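Local coordinates for ftsY (Mycoplasma mycoides, PDB 1ZU4), which is an SRP receptor of the SRP54-type family, built from a helical bundle domain and a P-loop GTPase-type domain, together called the NG domain, at residues 56-60 with 82-88; 98-102 with 129-134; 283-287 with 296-300. All coordinates share one frame; numbering follows the deposited sequence.

Interaction 1. Residues 56-60 with 82-88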
loop_
_atom_site.group_PDB
_atom_site.type_symbol
_atom_site.label_atom_id
_atom_site.label_comp_id
_atom_site.label_asym_id
_atom_site.label_seq_id
_atom_site.Cartn_x
_atom_site.Cartn_y
_atom_site.Cartn_z
ATOM N N LYS A 56 3.869 16.709 -14.565
ATOM C CA LYS A 56 3.275 15.716 -15.469
ATOM C C LYS A 56 1.739 15.867 -15.581
ATOM O O LYS A 56 1.191 15.821 -16.673
ATOM C CB LYS A 56 3.662 14.290 -15.035
ATOM C CG LYS A 56 3.311 13.223 -16.082
ATOM C CD LYS A 56 3.617 11.781 -15.629
ATOM C CE LYS A 56 5.070 11.401 -15.897
ATOM N NZ LYS A 56 5.957 12.051 -14.888
ATOM N N VAL A 57 1.053 16.095 -14.464
ATOM C CA VAL A 57 -0.419 16.233 -14.480
ATOM C C VAL A 57 -0.848 17.533 -15.182
ATOM O O VAL A 57 -1.748 17.533 -16.016
ATOM C CB VAL A 57 -1.013 16.093 -13.053
ATOM C CG1 VAL A 57 -2.511 16.485 -13.026
ATOM C CG2 VAL A 57 -0.894 14.642 -12.592
ATOM N N SER A 58 -0.213 18.643 -14.822
ATOM C CA SER A 58 -0.482 19.929 -15.487
ATOM C C SER A 58 -0.285 19.832 -16.998
ATOM O O SER A 58 -1.131 20.327 -17.760
ATOM C CB SER A 58 0.423 21.020 -14.932
ATOM O OG SER A 58 0.001 22.302 -15.413
ATOM N N ASN A 59 0.800 19.194 -17.434
ATOM C CA ASN A 59 1.061 19.064 -18.892
ATOM C C ASN A 59 0.009 18.256 -19.617
ATOM O O ASN A 59 -0.439 18.641 -20.690
ATOM C CB ASN A 59 2.445 18.499 -19.182
ATOM C CG ASN A 59 3.539 19.510 -18.953
ATOM O OD1 ASN A 59 4.705 19.142 -18.767
ATOM N ND2 ASN A 59 3.177 20.786 -18.929
ATOM N N LEU A 60 -0.392 17.137 -19.013
ATOM C CA LEU A 60 -1.534 16.364 -19.489
ATOM C C LEU A 60 -2.864 17.133 -19.592
ATOM O O LEU A 60 -3.549 17.043 -20.607
ATOM C CB LEU A 60 -1.703 15.122 -18.623
ATOM C CG LEU A 60 -0.738 13.983 -18.979
ATOM C CD1 LEU A 60 -0.759 12.947 -17.870
ATOM C CD2 LEU A 60 -1.051 13.387 -20.385
ATOM N N LEU A 82 -4.747 12.605 -13.835
ATOM C CA LEU A 82 -4.275 12.055 -12.551
ATOM C C LEU A 82 -4.051 10.560 -12.711
ATOM O O LEU A 82 -2.986 10.045 -12.373
ATOM C CB LEU A 82 -5.278 12.333 -11.437
ATOM C CG LEU A 82 -5.354 13.791 -10.938
ATOM C CD1 LEU A 82 -6.636 14.000 -10.159
ATOM C CD2 LEU A 82 -4.119 14.282 -10.106
ATOM N N TYR A 83 -5.066 9.881 -13.245
ATOM C CA TYR A 83 -4.985 8.475 -13.556
ATOM C C TYR A 83 -3.828 8.178 -14.505
ATOM O O TYR A 83 -3.055 7.211 -14.284
ATOM C CB TYR A 83 -6.327 8.030 -14.165
ATOM C CG TYR A 83 -6.285 6.686 -14.782
ATOM C CD1 TYR A 83 -6.551 5.535 -14.016
ATOM C CD2 TYR A 83 -5.954 6.543 -16.123
ATOM C CE1 TYR A 83 -6.513 4.317 -14.573
ATOM C CE2 TYR A 83 -5.867 5.307 -16.687
ATOM C CZ TYR A 83 -6.183 4.201 -15.909
ATOM O OH TYR A 83 -6.110 2.981 -16.454
ATOM N N GLN A 84 -3.717 8.946 -15.599
ATOM C CA GLN A 84 -2.601 8.734 -16.579
ATOM C C GLN A 84 -1.183 8.955 -16.009
ATOM O O GLN A 84 -0.212 8.263 -16.388
ATOM C CB GLN A 84 -2.834 9.546 -17.863
ATOM C CG GLN A 84 -4.080 9.044 -18.587
ATOM C CD GLN A 84 -4.276 9.657 -19.958
ATOM O OE1 GLN A 84 -3.767 10.734 -20.262
ATOM N NE2 GLN A 84 -5.050 8.974 -20.778
ATOM N N ALA A 85 -1.073 9.896 -15.068
ATOM C CA ALA A 85 0.210 10.218 -14.447
ATOM C C ALA A 85 0.729 8.997 -13.688
ATOM O O ALA A 85 1.922 8.673 -13.730
ATOM C CB ALA A 85 0.058 11.392 -13.519
ATOM N N TYR A 86 -0.183 8.329 -13.002
ATOM C CA TYR A 86 0.120 7.100 -12.279
ATOM C C TYR A 86 0.361 5.948 -13.233
ATOM O O TYR A 86 1.313 5.188 -13.053
ATOM C CB TYR A 86 -1.030 6.744 -11.341
ATOM C CG TYR A 86 -0.749 5.583 -10.420
ATOM C CD1 TYR A 86 -0.229 5.821 -9.149
ATOM C CD2 TYR A 86 -0.953 4.242 -10.834
ATOM C CE1 TYR A 86 0.048 4.787 -8.278
ATOM C CE2 TYR A 86 -0.655 3.157 -9.951
ATOM C CZ TYR A 86 -0.175 3.467 -8.670
ATOM O OH TYR A 86 0.133 2.504 -7.747
ATOM N N THR A 87 -0.498 5.801 -14.236
ATOM C CA THR A 87 -0.411 4.624 -15.106
ATOM C C THR A 87 0.692 4.748 -16.180
ATOM O O THR A 87 0.919 3.803 -16.905
ATOM C CB THR A 87 -1.768 4.318 -15.796
ATOM O OG1 THR A 87 -2.203 5.496 -16.484
ATOM C CG2 THR A 87 -2.826 3.926 -14.792
ATOM N N ASP A 88 1.333 5.917 -16.302
ATOM C CA ASP A 88 2.499 6.118 -17.177
ATOM C C ASP A 88 3.733 5.436 -16.555
ATOM O O ASP A 88 4.457 6.005 -15.721
ATOM C CB ASP A 88 2.736 7.625 -17.438
ATOM C CG ASP A 88 4.031 7.912 -18.222
ATOM O OD1 ASP A 88 4.355 7.144 -19.164
ATOM O OD2 ASP A 88 4.720 8.908 -17.885
#

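Interaction 2. Residues 98-102 with 129-134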
loop_
_atom_site.group_PDB
_atom_site.type_symbol
_atom_site.label_atom_id
_atom_site.label_comp_id
_atom_site.label_asym_id
_atom_site.label_seq_id
_atom_site.Cartn_x
_atom_site.Cartn_y
_atom_site.Cartn_z
ATOM N N ILE A 98 -1.301 -8.922 -7.704
ATOM C CA ILE A 98 -0.901 -9.811 -6.628
ATOM C C ILE A 98 -0.678 -11.205 -7.213
ATOM O O ILE A 98 -1.562 -11.780 -7.846
ATOM C CB ILE A 98 -1.976 -9.843 -5.482
ATOM C CG1 ILE A 98 -2.348 -8.420 -5.064
ATOM C CG2 ILE A 98 -1.515 -10.691 -4.274
ATOM C CD1 ILE A 98 -1.280 -7.713 -4.372
ATOM N N ASP A 99 0.528 -11.716 -7.023
ATOM C CA ASP A 99 0.907 -13.037 -7.530
ATOM C C ASP A 99 0.340 -14.119 -6.592
ATOM O O ASP A 99 1.056 -14.724 -5.782
ATOM C CB ASP A 99 2.422 -13.137 -7.701
ATOM C CG ASP A 99 2.851 -14.357 -8.505
ATOM O OD1 ASP A 99 1.989 -15.026 -9.074
ATOM O OD2 ASP A 99 4.065 -14.678 -8.539
ATOM N N PHE A 100 -0.962 -14.357 -6.734
ATOM C CA PHE A 100 -1.681 -15.387 -5.978
ATOM C C PHE A 100 -2.160 -16.408 -7.034
ATOM O O PHE A 100 -2.841 -16.030 -7.990
ATOM C CB PHE A 100 -2.852 -14.763 -5.217
ATOM C CG PHE A 100 -3.493 -15.692 -4.234
ATOM C CD1 PHE A 100 -3.162 -15.635 -2.867
ATOM C CD2 PHE A 100 -4.351 -16.724 -4.691
ATOM C CE1 PHE A 100 -3.718 -16.570 -1.958
ATOM C CE2 PHE A 100 -4.930 -17.644 -3.800
ATOM C CZ PHE A 100 -4.626 -17.574 -2.427
ATOM N N LYS A 101 -1.794 -17.677 -6.896
ATOM C CA LYS A 101 -2.271 -18.703 -7.845
ATOM C C LYS A 101 -3.022 -19.729 -7.056
ATOM O O LYS A 101 -2.633 -20.036 -5.948
ATOM C CB LYS A 101 -1.111 -19.419 -8.549
ATOM C CG LYS A 101 -0.027 -18.549 -9.129
ATOM C CD LYS A 101 -0.358 -18.027 -10.491
ATOM C CE LYS A 101 0.864 -18.164 -11.391
ATOM N NZ LYS A 101 1.933 -17.179 -11.088
ATOM N N GLU A 102 -4.035 -20.337 -7.668
ATOM C CA GLU A 102 -4.848 -21.365 -7.012
ATOM C C GLU A 102 -4.089 -22.638 -6.693
ATOM O O GLU A 102 -4.400 -23.334 -5.720
ATOM C CB GLU A 102 -6.015 -21.752 -7.925
ATOM C CG GLU A 102 -6.894 -20.586 -8.273
ATOM C CD GLU A 102 -7.590 -20.062 -7.070
ATOM O OE1 GLU A 102 -8.422 -20.801 -6.468
ATOM O OE2 GLU A 102 -7.312 -18.898 -6.733
ATOM N N TYR A 129 -7.986 -13.120 2.488
ATOM C CA TYR A 129 -7.938 -14.388 1.753
ATOM C C TYR A 129 -8.819 -15.456 2.400
ATOM O O TYR A 129 -9.445 -16.273 1.692
ATOM C CB TYR A 129 -6.480 -14.858 1.559
ATOM C CG TYR A 129 -5.830 -13.992 0.535
ATOM C CD1 TYR A 129 -4.993 -12.938 0.916
ATOM C CD2 TYR A 129 -6.115 -14.159 -0.805
ATOM C CE1 TYR A 129 -4.425 -12.081 -0.016
ATOM C CE2 TYR A 129 -5.564 -13.291 -1.781
ATOM C CZ TYR A 129 -4.715 -12.256 -1.364
ATOM O OH TYR A 129 -4.171 -11.379 -2.284
ATOM N N ALA A 130 -8.897 -15.441 3.723
ATOM C CA ALA A 130 -9.708 -16.432 4.458
ATOM C C ALA A 130 -11.175 -16.314 4.070
ATOM O O ALA A 130 -11.839 -17.336 3.832
ATOM C CB ALA A 130 -9.524 -16.308 5.986
ATOM N N GLU A 131 -11.664 -15.073 3.965
ATOM C CA GLU A 131 -13.006 -14.813 3.428
ATOM C C GLU A 131 -13.217 -15.249 1.965
ATOM O O GLU A 131 -14.341 -15.525 1.535
ATOM C CB GLU A 131 -13.386 -13.343 3.648
ATOM C CG GLU A 131 -13.380 -12.991 5.135
ATOM C CD GLU A 131 -14.647 -12.282 5.638
ATOM O OE1 GLU A 131 -15.775 -12.757 5.355
ATOM O OE2 GLU A 131 -14.506 -11.273 6.366
ATOM N N LEU A 132 -12.139 -15.337 1.197
ATOM C CA LEU A 132 -12.253 -15.796 -0.182
ATOM C C LEU A 132 -12.229 -17.321 -0.246
ATOM O O LEU A 132 -12.259 -17.898 -1.336
ATOM C CB LEU A 132 -11.186 -15.143 -1.075
ATOM C CG LEU A 132 -11.334 -13.626 -1.285
ATOM C CD1 LEU A 132 -10.079 -12.999 -1.896
ATOM C CD2 LEU A 132 -12.557 -13.373 -2.163
ATOM N N GLY A 133 -12.208 -17.961 0.930
ATOM C CA GLY A 133 -12.212 -19.416 1.054
ATOM C C GLY A 133 -10.875 -20.117 1.187
ATOM O O GLY A 133 -10.799 -21.335 1.167
ATOM N N TYR A 134 -9.807 -19.357 1.315
ATOM C CA TYR A 134 -8.470 -19.930 1.355
ATOM C C TYR A 134 -8.026 -20.289 2.775
ATOM O O TYR A 134 -8.503 -19.699 3.772
ATOM C CB TYR A 134 -7.480 -18.990 0.660
ATOM C CG TYR A 134 -7.808 -18.732 -0.814
ATOM C CD1 TYR A 134 -8.397 -17.528 -1.236
ATOM C CD2 TYR A 134 -7.530 -19.690 -1.793
ATOM C CE1 TYR A 134 -8.700 -17.290 -2.575
ATOM C CE2 TYR A 134 -7.811 -19.452 -3.130
ATOM C CZ TYR A 134 -8.413 -18.273 -3.525
ATOM O OH TYR A 134 -8.664 -18.067 -4.866
#

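Interaction 3. Residues 283-287 with 296-300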
loop_
_atom_site.group_PDB
_atom_site.type_symbol
_atom_site.label_atom_id
_atom_site.label_comp_id
_atom_site.label_asym_id
_atom_site.label_seq_id
_atom_site.Cartn_x
_atom_site.Cartn_y
_atom_site.Cartn_z
ATOM N N PRO A 283 4.328 -0.660 -7.407
ATOM C CA PRO A 283 2.873 -0.544 -7.349
ATOM C C PRO A 283 2.315 -0.635 -5.957
ATOM O O PRO A 283 2.737 -1.485 -5.131
ATOM C CB PRO A 283 2.388 -1.750 -8.140
ATOM C CG PRO A 283 3.590 -2.332 -8.807
ATOM C CD PRO A 283 4.755 -1.948 -7.999
ATOM N N ILE A 284 1.299 0.184 -5.723
ATOM C CA ILE A 284 0.480 0.023 -4.557
ATOM C C ILE A 284 -0.452 -1.151 -4.919
ATOM O O ILE A 284 -1.039 -1.144 -6.003
ATOM C CB ILE A 284 -0.332 1.318 -4.268
ATOM C CG1 ILE A 284 0.604 2.492 -3.980
ATOM C CG2 ILE A 284 -1.305 1.100 -3.091
ATOM C CD1 ILE A 284 -0.094 3.821 -4.005
ATOM N N LYS A 285 -0.593 -2.134 -4.013
ATOM C CA LYS A 285 -1.390 -3.330 -4.309
ATOM C C LYS A 285 -2.592 -3.546 -3.401
ATOM O O LYS A 285 -3.556 -4.211 -3.799
ATOM C CB LYS A 285 -0.516 -4.589 -4.339
ATOM C CG LYS A 285 0.557 -4.537 -5.489
ATOM C CD LYS A 285 1.237 -5.832 -5.665
ATOM C CE LYS A 285 2.248 -5.743 -6.819
ATOM N NZ LYS A 285 2.801 -7.101 -7.107
ATOM N N MET A 286 -2.534 -3.015 -2.193
ATOM C CA MET A 286 -3.655 -3.119 -1.265
ATOM C C MET A 286 -3.703 -1.764 -0.610
ATOM O O MET A 286 -2.674 -1.125 -0.428
ATOM C CB MET A 286 -3.420 -4.159 -0.143
ATOM C CG MET A 286 -3.299 -5.629 -0.579
ATOM S SD MET A 286 -4.842 -6.394 -1.132
ATOM C CE MET A 286 -5.310 -7.263 0.334
ATOM N N ILE A 287 -4.899 -1.329 -0.272
ATOM C CA ILE A 287 -5.091 -0.069 0.429
ATOM C C ILE A 287 -6.006 -0.264 1.653
ATOM O O ILE A 287 -7.086 -0.835 1.537
ATOM C CB ILE A 287 -5.673 1.023 -0.500
ATOM C CG1 ILE A 287 -5.789 2.365 0.236
ATOM C CG2 ILE A 287 -7.000 0.571 -1.193
ATOM C CD1 ILE A 287 -6.291 3.500 -0.668
ATOM N N LEU A 296 -9.645 -3.506 4.098
ATOM C CA LEU A 296 -8.492 -3.673 3.228
ATOM C C LEU A 296 -9.001 -4.111 1.875
ATOM O O LEU A 296 -9.801 -5.058 1.782
ATOM C CB LEU A 296 -7.556 -4.737 3.773
ATOM C CG LEU A 296 -6.136 -4.590 3.236
ATOM C CD1 LEU A 296 -5.362 -3.445 3.935
ATOM C CD2 LEU A 296 -5.440 -5.937 3.335
ATOM N N LEU A 297 -8.547 -3.429 0.829
ATOM C CA LEU A 297 -9.054 -3.673 -0.504
ATOM C C LEU A 297 -7.882 -3.825 -1.415
ATOM O O LEU A 297 -6.806 -3.311 -1.116
ATOM C CB LEU A 297 -9.914 -2.491 -0.999
ATOM C CG LEU A 297 -11.074 -1.938 -0.166
ATOM C CD1 LEU A 297 -11.586 -0.661 -0.790
ATOM C CD2 LEU A 297 -12.198 -2.976 -0.116
ATOM N N ALA A 298 -8.084 -4.527 -2.525
ATOM C CA ALA A 298 -7.127 -4.465 -3.590
ATOM C C ALA A 298 -7.118 -3.037 -4.094
ATOM O O ALA A 298 -8.173 -2.443 -4.270
ATOM C CB ALA A 298 -7.512 -5.410 -4.732
ATOM N N PHE A 299 -5.924 -2.512 -4.368
ATOM C CA PHE A 299 -5.787 -1.196 -4.901
ATOM C C PHE A 299 -6.203 -1.103 -6.366
ATOM O O PHE A 299 -5.890 -1.968 -7.197
ATOM C CB PHE A 299 -4.348 -0.759 -4.795
ATOM C CG PHE A 299 -4.138 0.627 -5.208
ATOM C CD1 PHE A 299 -4.515 1.648 -4.378
ATOM C CD2 PHE A 299 -3.571 0.927 -6.454
ATOM C CE1 PHE A 299 -4.299 2.958 -4.762
ATOM C CE2 PHE A 299 -3.393 2.217 -6.833
ATOM C CZ PHE A 299 -3.748 3.223 -6.014
ATOM N N ASP A 300 -6.889 -0.017 -6.669
ATOM C CA ASP A 300 -7.400 0.229 -7.985
ATOM C C ASP A 300 -7.186 1.723 -8.168
ATOM O O ASP A 300 -7.820 2.576 -7.513
ATOM C CB ASP A 300 -8.862 -0.234 -8.013
ATOM C CG ASP A 300 -9.603 0.149 -9.283
ATOM O OD1 ASP A 300 -9.129 1.066 -9.982
ATOM O OD2 ASP A 300 -10.694 -0.457 -9.551
#

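Interaction 1. Residues 56-60 with 82-88
Val57 lays its two methyl branches over Leu82 and Ala85, the apolar middle of a contact between helix 51-64 and helix 71-87. Its CG2 meets Ala85 CB at 3.5 Å, while CG1 lies 4.0 Å from CD2 of Leu82, so each branch has its own main partner. With CG1 anti to the backbone N (chi1 170°) and CG2 anti to the carbonyl carbon, both methyls face the opposing helix. Leu82 starts off pointing away from helix 51-64, yet its CD2 branch bends back to touch both methyls of Val57.

One turn further on, Leu60 sets its two branches along Gln84: CD1 comes within 4.0 Å of Gln84 CB and CD2 within 3.8 Å of the amide oxygen, Gln84 OE1. That oxygen has its polar partner in Lys64 NZ, one turn beyond Leu60, so the methyl merely lies against an atom already hydrogen-bonded. On the other flank the aliphatic part of Lys56 runs over Ala85, its CD 3.9 Å from Ala85 CA. A bend at chi3 brings Lys56 CE to 3.2 Å from Asp88 OD2, and a further bend at chi4 leaves NZ 4.5 Å from the same oxygen, too far for a salt bridge, though the opposite charges may still attract.

No hydrogen bond links the two segments; the small Ala85 admits Val57 and Lys56 close to the helix backbone, and the axes of the segments 56-60 and 82-87 pass 9.0 Å apart, their directions at 127°. Leu44 of helix 34-46 also packs on Val57, and Ile305 of helix 301-308 on Leu82. Such apolar packing between obliquely antiparallel helices, with longer polar chains at its margin, is characteristic of the helical bundle (N) domain of SRP54-type proteins.

Interaction 2. Residues 98-102 with 129-134
The phenol OH of Tyr134 donates a hydrogen bond to Glu102 OE2, the one polar link between the two segments; at 2.5 Å it is very short, and its exact length is doubtful. The carboxylate arrives at the edge of the tyrosine ring, the two planes 63° apart. A bend at chi2 folds the Glu102 chain and carries its end to the hydroxyl, although the side chain does not set out in that direction.

Beside this bond, Phe100 touches two tyrosines, Tyr134 with its edge and Tyr129 with a face. Its CZ sits over the centre of the Tyr134 ring, 3.6 Å above the plane, making a T-shaped, edge-to-face pair with planes at 61°. With Tyr129 the rings are almost parallel, their centroids 4.7 Å apart, but offset so strongly that little of one ring lies over the other, and the closest atoms are Phe100 CD1 and Tyr129 CE2 at 3.5 Å. Both approaches depend on the Phe100 ring extending from the backbone, CG opposite the N across the first torsion (chi1 -170°). At the far end of the cluster, the CG2 branch of Ile98 rests 3.4 Å from Tyr129 OH.

Tyr129 belongs to the last turn of helix 118-131 and Tyr134 follows it. There, Gly133 has positive phi, and the bonds from Tyr134 N to Tyr129 O and from Gly133 N to Ala130 O close a Schellman motif that turns Tyr134 back toward Phe100. Phe108 of strand 106-111 and Leu194 of strand 194-198 touch both Phe100 and Tyr129, joining the cluster to the central sheet. The arrangement is thus an aromatic cluster at a Schellman-terminated helix, packing the segment that leads into strand 106-111 against the C-terminal end of helix 118-131, in a P-loop GTPase-type fold.

Interaction 3. Residues 283-287 with 296-300
Ile284 CG2 lies over one face of the Phe299 ring, 3.7 Å from its centroid and 23° off the normal, a CH-pi contact at the apolar centre. Ile287 meets the same ring at its edge, with CB 4.1 Å from Phe299 CD1. The ring reaches both isoleucines because its CG stands anti to the backbone N (chi1 -175°). A second apolar contact involves Met286, whose bent chain brings CE to Leu296 CD2 at 3.3 Å, closer than two methyl carbons normally sit.

Outward from these side chains, three backbone bonds join the segments, two between the strands and one from Phe299 just past strand 296-298. Ile287 and Leu297 form a hydrogen-bonded antiparallel pair, each N bonding the other's carbonyl O. Ile287 N approaches Leu297 O at 2.9 Å in the carbonyl plane. The next bond is different: Phe299 N reaches Lys285 O at 3.0 Å with a nearly straight N-H, yet stands well above the carbonyl plane. The buried Lys285 side chain points away from segment 296-300, to a salt bridge with Glu230 and a bond to Arg97 O.

Strand 296-298 is the antiparallel edge of the sheet beside strand 284-288, which bonds on its other side to strand 258-262. Met125 of helix 118-131 packs on Met286 and Leu296, and Asp300 caps the start of helix 301-308.

How the interactions relate
The three contacts follow one another along the chain, from the helical bundle to the edge of the sheet in the GTPase-type domain. Interaction 1 touches interaction 3 through Tyr86, whose OH lies 3.3 Å from Ile284 N, a probable hydrogen bond, and 3.7 Å from Phe299 CE2; helix 71-87 thereby meets the hairpin 284-298. Interaction 2 reaches interaction 3 through Ile98 CD1, 3.2 Å from Lys285 CB, with centres about 14 Å apart. Interactions 1 and 2 do not touch, their nearest atoms being about 11 Å apart; interaction 3 touches each of them. Helix 118-131, which starts at the probable P-loop, carries Tyr129 of interaction 2 near its end and also borders interaction 3.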